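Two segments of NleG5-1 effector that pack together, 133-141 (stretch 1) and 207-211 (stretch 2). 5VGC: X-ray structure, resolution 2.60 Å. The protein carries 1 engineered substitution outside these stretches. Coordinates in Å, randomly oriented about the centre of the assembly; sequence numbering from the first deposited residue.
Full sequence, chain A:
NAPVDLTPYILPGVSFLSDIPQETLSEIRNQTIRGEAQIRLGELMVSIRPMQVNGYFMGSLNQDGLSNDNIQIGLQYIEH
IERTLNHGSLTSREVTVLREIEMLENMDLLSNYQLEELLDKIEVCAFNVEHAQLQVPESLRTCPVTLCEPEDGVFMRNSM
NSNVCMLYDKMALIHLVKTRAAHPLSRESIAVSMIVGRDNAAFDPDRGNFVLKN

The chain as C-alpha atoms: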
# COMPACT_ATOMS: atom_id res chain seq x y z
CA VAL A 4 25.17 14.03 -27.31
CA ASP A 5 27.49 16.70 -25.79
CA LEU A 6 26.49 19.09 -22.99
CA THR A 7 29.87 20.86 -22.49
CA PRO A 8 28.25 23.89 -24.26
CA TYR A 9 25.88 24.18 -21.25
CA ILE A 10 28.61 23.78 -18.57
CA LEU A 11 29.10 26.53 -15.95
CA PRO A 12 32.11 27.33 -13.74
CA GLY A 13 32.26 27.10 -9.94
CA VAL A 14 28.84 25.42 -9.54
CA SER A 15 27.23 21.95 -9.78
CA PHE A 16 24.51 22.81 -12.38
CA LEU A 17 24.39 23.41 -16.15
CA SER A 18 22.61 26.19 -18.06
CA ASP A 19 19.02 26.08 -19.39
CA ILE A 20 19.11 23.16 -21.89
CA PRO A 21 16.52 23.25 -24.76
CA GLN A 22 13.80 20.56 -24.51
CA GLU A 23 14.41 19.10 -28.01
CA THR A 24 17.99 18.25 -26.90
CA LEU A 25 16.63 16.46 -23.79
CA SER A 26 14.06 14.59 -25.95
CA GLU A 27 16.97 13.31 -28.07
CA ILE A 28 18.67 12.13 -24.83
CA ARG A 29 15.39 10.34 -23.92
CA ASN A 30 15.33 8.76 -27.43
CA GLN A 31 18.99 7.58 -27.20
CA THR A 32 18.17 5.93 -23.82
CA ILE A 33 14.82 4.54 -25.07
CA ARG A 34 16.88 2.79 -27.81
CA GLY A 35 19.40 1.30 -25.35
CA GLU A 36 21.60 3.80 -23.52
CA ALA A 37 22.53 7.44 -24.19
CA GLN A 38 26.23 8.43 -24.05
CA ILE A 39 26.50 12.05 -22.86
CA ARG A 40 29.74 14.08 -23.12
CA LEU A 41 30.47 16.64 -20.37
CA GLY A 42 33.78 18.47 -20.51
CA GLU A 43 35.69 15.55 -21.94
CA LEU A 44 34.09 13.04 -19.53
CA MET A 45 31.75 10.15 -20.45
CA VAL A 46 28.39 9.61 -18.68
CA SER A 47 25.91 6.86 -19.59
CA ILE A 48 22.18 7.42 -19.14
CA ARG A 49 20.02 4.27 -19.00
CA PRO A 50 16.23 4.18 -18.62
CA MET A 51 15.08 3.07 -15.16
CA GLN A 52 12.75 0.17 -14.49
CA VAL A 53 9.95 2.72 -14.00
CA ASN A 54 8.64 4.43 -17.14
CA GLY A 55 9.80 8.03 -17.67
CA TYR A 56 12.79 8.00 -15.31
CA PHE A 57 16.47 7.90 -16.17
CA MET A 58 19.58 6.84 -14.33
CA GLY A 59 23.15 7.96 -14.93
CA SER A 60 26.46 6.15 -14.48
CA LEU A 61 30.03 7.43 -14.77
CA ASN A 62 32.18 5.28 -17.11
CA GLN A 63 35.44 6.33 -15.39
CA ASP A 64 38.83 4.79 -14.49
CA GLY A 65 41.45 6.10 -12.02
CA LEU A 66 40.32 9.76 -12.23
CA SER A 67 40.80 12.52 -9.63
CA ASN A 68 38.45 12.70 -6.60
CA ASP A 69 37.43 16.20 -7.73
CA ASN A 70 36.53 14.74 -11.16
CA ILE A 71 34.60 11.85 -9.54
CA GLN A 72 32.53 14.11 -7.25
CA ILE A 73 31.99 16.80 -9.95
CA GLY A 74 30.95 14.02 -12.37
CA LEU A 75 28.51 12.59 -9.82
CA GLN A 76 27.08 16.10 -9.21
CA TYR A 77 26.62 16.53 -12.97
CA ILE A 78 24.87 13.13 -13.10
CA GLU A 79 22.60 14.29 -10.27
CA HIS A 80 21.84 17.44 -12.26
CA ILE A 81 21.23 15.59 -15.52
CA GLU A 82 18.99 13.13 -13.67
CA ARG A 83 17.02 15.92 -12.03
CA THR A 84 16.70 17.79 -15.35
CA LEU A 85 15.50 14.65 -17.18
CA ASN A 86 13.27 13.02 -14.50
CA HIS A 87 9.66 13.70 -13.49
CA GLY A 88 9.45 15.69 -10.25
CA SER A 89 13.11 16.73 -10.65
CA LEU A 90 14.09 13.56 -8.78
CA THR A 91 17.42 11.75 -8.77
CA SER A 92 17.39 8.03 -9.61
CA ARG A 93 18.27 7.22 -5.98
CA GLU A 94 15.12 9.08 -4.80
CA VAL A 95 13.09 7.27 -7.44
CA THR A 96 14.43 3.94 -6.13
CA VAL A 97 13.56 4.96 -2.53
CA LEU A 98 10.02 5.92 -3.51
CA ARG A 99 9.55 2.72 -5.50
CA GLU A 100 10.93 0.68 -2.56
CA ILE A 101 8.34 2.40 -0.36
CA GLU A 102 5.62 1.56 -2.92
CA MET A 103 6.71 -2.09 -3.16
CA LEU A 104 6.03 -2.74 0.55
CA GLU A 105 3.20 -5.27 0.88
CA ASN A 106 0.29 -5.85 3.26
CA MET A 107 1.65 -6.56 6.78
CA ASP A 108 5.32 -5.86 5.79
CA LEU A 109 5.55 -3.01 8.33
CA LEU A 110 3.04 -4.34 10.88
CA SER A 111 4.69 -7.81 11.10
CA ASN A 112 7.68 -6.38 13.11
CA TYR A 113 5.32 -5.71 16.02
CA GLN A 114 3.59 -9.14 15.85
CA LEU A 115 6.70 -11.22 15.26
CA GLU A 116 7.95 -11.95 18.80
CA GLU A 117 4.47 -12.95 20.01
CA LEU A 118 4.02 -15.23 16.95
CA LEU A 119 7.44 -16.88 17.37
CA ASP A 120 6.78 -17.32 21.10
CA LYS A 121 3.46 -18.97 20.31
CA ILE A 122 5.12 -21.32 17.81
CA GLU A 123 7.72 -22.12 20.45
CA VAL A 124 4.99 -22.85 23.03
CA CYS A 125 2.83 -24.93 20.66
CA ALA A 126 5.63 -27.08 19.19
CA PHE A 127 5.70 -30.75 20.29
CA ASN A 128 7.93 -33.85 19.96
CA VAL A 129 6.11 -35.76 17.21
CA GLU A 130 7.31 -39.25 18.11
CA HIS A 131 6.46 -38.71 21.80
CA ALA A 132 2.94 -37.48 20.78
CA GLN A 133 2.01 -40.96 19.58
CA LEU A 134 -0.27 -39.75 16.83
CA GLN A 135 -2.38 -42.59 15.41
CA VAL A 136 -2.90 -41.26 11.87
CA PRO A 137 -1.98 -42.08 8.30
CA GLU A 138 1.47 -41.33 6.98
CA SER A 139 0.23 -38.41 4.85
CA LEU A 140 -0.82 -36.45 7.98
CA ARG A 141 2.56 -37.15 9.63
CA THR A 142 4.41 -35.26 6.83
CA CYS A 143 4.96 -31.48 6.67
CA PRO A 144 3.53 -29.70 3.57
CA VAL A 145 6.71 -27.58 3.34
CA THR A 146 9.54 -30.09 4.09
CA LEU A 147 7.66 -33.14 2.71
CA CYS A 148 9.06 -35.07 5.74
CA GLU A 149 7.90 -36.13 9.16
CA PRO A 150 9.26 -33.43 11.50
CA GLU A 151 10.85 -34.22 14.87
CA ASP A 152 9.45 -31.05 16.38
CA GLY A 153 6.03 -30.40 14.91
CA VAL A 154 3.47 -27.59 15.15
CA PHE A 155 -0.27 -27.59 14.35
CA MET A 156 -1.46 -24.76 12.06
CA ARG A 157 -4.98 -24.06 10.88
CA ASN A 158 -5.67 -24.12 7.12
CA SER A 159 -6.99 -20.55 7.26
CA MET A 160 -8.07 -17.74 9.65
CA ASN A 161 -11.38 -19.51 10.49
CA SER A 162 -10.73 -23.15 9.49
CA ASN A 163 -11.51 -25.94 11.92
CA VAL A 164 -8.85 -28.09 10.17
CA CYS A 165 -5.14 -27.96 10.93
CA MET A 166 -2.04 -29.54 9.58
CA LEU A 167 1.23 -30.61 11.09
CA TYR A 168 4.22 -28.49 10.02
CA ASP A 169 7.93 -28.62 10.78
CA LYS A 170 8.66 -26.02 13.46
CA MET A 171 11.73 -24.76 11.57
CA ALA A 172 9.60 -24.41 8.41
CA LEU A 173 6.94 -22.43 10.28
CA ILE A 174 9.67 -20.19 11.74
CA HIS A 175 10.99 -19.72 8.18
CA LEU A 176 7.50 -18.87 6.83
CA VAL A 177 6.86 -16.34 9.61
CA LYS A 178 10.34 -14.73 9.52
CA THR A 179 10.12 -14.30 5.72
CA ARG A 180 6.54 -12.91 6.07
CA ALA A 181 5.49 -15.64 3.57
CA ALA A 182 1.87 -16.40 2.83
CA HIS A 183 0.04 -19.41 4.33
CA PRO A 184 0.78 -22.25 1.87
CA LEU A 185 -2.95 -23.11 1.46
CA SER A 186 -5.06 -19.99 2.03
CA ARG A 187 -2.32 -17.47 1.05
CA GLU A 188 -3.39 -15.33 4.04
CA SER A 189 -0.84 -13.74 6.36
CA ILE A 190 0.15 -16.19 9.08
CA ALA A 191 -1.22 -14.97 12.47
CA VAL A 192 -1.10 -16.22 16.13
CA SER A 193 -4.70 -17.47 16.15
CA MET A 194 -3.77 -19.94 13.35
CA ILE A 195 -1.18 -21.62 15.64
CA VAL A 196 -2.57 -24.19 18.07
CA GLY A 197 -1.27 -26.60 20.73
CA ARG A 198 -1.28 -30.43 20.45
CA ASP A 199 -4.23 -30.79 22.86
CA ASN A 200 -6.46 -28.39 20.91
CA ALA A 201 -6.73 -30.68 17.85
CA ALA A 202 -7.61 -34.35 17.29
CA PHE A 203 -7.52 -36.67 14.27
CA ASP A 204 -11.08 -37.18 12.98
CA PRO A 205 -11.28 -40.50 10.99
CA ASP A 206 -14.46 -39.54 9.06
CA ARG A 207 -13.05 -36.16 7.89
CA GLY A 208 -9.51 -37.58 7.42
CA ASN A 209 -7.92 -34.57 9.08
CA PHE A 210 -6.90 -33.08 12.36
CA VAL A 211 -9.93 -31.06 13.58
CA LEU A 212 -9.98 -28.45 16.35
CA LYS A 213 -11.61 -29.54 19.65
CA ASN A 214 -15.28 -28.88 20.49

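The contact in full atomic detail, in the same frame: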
# COMPACT_ATOMS: atom_id res chain seq x y z
N GLN A 133 2.66 -39.68 19.83
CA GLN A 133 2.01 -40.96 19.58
C GLN A 133 0.70 -40.70 18.85
O GLN A 133 -0.39 -41.03 19.31
CB GLN A 133 1.86 -41.75 20.88
CG GLN A 133 3.16 -42.42 21.32
CD GLN A 133 3.01 -43.26 22.59
OE1 GLN A 133 2.95 -44.49 22.54
NE2 GLN A 133 2.94 -42.59 23.74
N LEU A 134 0.84 -40.07 17.69
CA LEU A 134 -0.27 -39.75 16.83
C LEU A 134 -0.62 -41.01 16.08
O LEU A 134 0.25 -41.60 15.44
CB LEU A 134 0.11 -38.65 15.83
CG LEU A 134 0.72 -37.38 16.39
CD1 LEU A 134 1.19 -36.53 15.25
CD2 LEU A 134 -0.27 -36.64 17.26
N GLN A 135 -1.88 -41.43 16.15
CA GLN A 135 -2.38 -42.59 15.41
C GLN A 135 -3.12 -42.10 14.17
O GLN A 135 -4.35 -41.95 14.18
CB GLN A 135 -3.27 -43.45 16.31
CG GLN A 135 -2.55 -44.05 17.52
CD GLN A 135 -1.73 -45.29 17.19
OE1 GLN A 135 -1.01 -45.33 16.19
NE2 GLN A 135 -1.83 -46.31 18.04
N VAL A 136 -2.37 -41.83 13.10
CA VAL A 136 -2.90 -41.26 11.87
C VAL A 136 -2.18 -41.84 10.67
O VAL A 136 -1.14 -42.48 10.82
CB VAL A 136 -2.76 -39.71 11.84
CG1 VAL A 136 -3.27 -39.09 13.13
CG2 VAL A 136 -1.32 -39.26 11.57
N PRO A 137 -2.71 -41.61 9.47
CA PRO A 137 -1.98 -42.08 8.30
C PRO A 137 -0.76 -41.24 7.95
O PRO A 137 -0.67 -40.03 8.25
CB PRO A 137 -3.03 -41.99 7.17
CG PRO A 137 -4.34 -41.81 7.85
CD PRO A 137 -4.01 -41.03 9.07
N GLU A 138 0.17 -41.90 7.27
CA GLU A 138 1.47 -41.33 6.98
C GLU A 138 1.33 -39.91 6.41
O GLU A 138 2.04 -39.01 6.84
CB GLU A 138 2.28 -42.27 6.07
CG GLU A 138 3.66 -42.62 6.63
CD GLU A 138 4.75 -41.67 6.15
OE1 GLU A 138 5.27 -40.87 6.97
OE2 GLU A 138 5.08 -41.73 4.94
N SER A 139 0.40 -39.71 5.48
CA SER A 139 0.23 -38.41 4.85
C SER A 139 0.04 -37.27 5.87
O SER A 139 0.52 -36.15 5.62
CB SER A 139 -0.91 -38.43 3.82
OG SER A 139 -2.18 -38.37 4.45
N LEU A 140 -0.63 -37.52 6.99
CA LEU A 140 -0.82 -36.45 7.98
C LEU A 140 0.40 -36.29 8.90
O LEU A 140 0.53 -35.26 9.59
CB LEU A 140 -2.09 -36.69 8.80
CG LEU A 140 -3.42 -36.66 8.01
CD1 LEU A 140 -4.59 -36.84 8.94
CD2 LEU A 140 -3.60 -35.37 7.21
N ARG A 141 1.29 -37.28 8.92
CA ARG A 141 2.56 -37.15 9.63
C ARG A 141 3.56 -36.24 8.92
O ARG A 141 4.48 -35.76 9.56
CB ARG A 141 3.21 -38.52 9.89
CG ARG A 141 2.47 -39.34 10.94
CD ARG A 141 3.21 -40.58 11.44
NE ARG A 141 2.95 -40.74 12.88
CZ ARG A 141 3.86 -40.73 13.87
NH1 ARG A 141 5.17 -40.60 13.64
NH2 ARG A 141 3.45 -40.87 15.13
N ARG A 207 -13.56 -37.30 8.68
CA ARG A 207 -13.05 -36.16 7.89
C ARG A 207 -11.64 -36.36 7.33
O ARG A 207 -11.26 -35.69 6.39
CB ARG A 207 -13.11 -34.87 8.72
CG ARG A 207 -14.53 -34.45 9.09
CD ARG A 207 -14.57 -33.17 9.87
NE ARG A 207 -14.12 -32.05 9.07
CZ ARG A 207 -14.25 -30.77 9.41
NH1 ARG A 207 -14.81 -30.40 10.56
NH2 ARG A 207 -13.80 -29.82 8.59
N GLY A 208 -10.87 -37.28 7.90
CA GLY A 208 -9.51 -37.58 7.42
C GLY A 208 -8.49 -36.48 7.67
O GLY A 208 -7.54 -36.30 6.90
N ASN A 209 -8.69 -35.75 8.76
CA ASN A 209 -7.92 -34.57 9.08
C ASN A 209 -7.90 -34.37 10.57
O ASN A 209 -8.75 -34.90 11.31
CB ASN A 209 -8.54 -33.31 8.40
CG ASN A 209 -8.06 -33.10 6.97
OD1 ASN A 209 -6.86 -33.17 6.70
ND2 ASN A 209 -8.99 -32.84 6.04
N PHE A 210 -6.91 -33.60 11.02
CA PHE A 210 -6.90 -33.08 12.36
C PHE A 210 -7.93 -31.96 12.43
O PHE A 210 -7.83 -31.00 11.67
CB PHE A 210 -5.55 -32.52 12.72
CG PHE A 210 -4.47 -33.53 12.89
CD1 PHE A 210 -4.36 -34.26 14.05
CD2 PHE A 210 -3.50 -33.70 11.90
CE1 PHE A 210 -3.34 -35.19 14.23
CE2 PHE A 210 -2.46 -34.62 12.07
CZ PHE A 210 -2.38 -35.36 13.24
N VAL A 211 -8.90 -32.08 13.34
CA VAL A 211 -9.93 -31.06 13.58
C VAL A 211 -9.73 -30.45 14.96
O VAL A 211 -9.30 -31.15 15.89
CB VAL A 211 -11.36 -31.60 13.47
CG1 VAL A 211 -12.39 -30.49 13.63
CG2 VAL A 211 -11.56 -32.32 12.15

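The centre of this contact is the ring of Phe210. Three aliphatic side chains of the first stretch meet it: Leu134, Val136 and Leu140. Val136 comes closest, with CG1 3.8 Å from CZ of Phe210. Leu140 is nearly as near, its CB lying 3.9 Å from CE2 of Phe210. Leu134 is a little looser, with CD1 4.3 Å from CZ of Phe210. All three approach the ring obliquely. These are van der Waals contacts between carbon atoms, and they gain from keeping apolar surface away from water.

The CA-to-CB bonds of Leu134, Val136 and Leu140 all point toward the second stretch. That of Phe210 points sideways, but the end of its side chain comes nearer. With chi1 at -70° (m) and chi2 at -79°, the ring reaches the first stretch with its outer atoms, CZ and CE2. Phe210 and Leu134 are buried in the structure as a whole. Phe210 has 89 Å² covered by the first stretch, and Leu140 has 78 Å² covered by the second. These two residues account for most of the 244 Å² buried between the stretches.

Leu140 also links the apolar centre to the polar edge. Its side chain adopts the m, t rotamer. CD1 lies 3.6 Å from the backbone O of Gly208, and CD2 lies 4.0 Å from OD1 of Asn209. A methyl group offers no conventional hydrogen-bond donor, so both are packing contacts. The CA-to-CB bond of Asn209 points away from the first stretch, yet the end of the side chain comes nearer and brings OD1 beside Leu140. Gly208 has no side chain and takes part through its backbone. Its phi of 70° is positive, a value that by itself favours glycine.

No hydrogen bond joins the two stretches. The backbones stay well apart: the CA atoms of Leu140 and Asn209 are 7.4 Å from each other, and those of Val136 and Gly208 are 8.8 Å apart. Side chains fill much of the space between them. Residues 209-211 form a strand that continues later in the chain, but the first stretch does not pair with it.

The first stretch is mostly loop or turn, with a weakly bonded helix at about 138-141. The N of Leu140 donates to O of Pro137 at 2.8 Å, which helps to hold the turn that carries Leu140. The N of Arg141 makes weak hydrogen bonds to O of Glu138 at 2.8 Å and to O of Pro137 at 3.4 Å. The CA-to-CB bond of Arg141 points away from the second stretch. Its side chain folds back along its own segment, where NH2 donates a weak hydrogen bond to O of Leu134 at 3.3 Å. This ties the end of the stretch to its beginning. NH1 of Arg141 is hydrogen-bonded elsewhere in the structure.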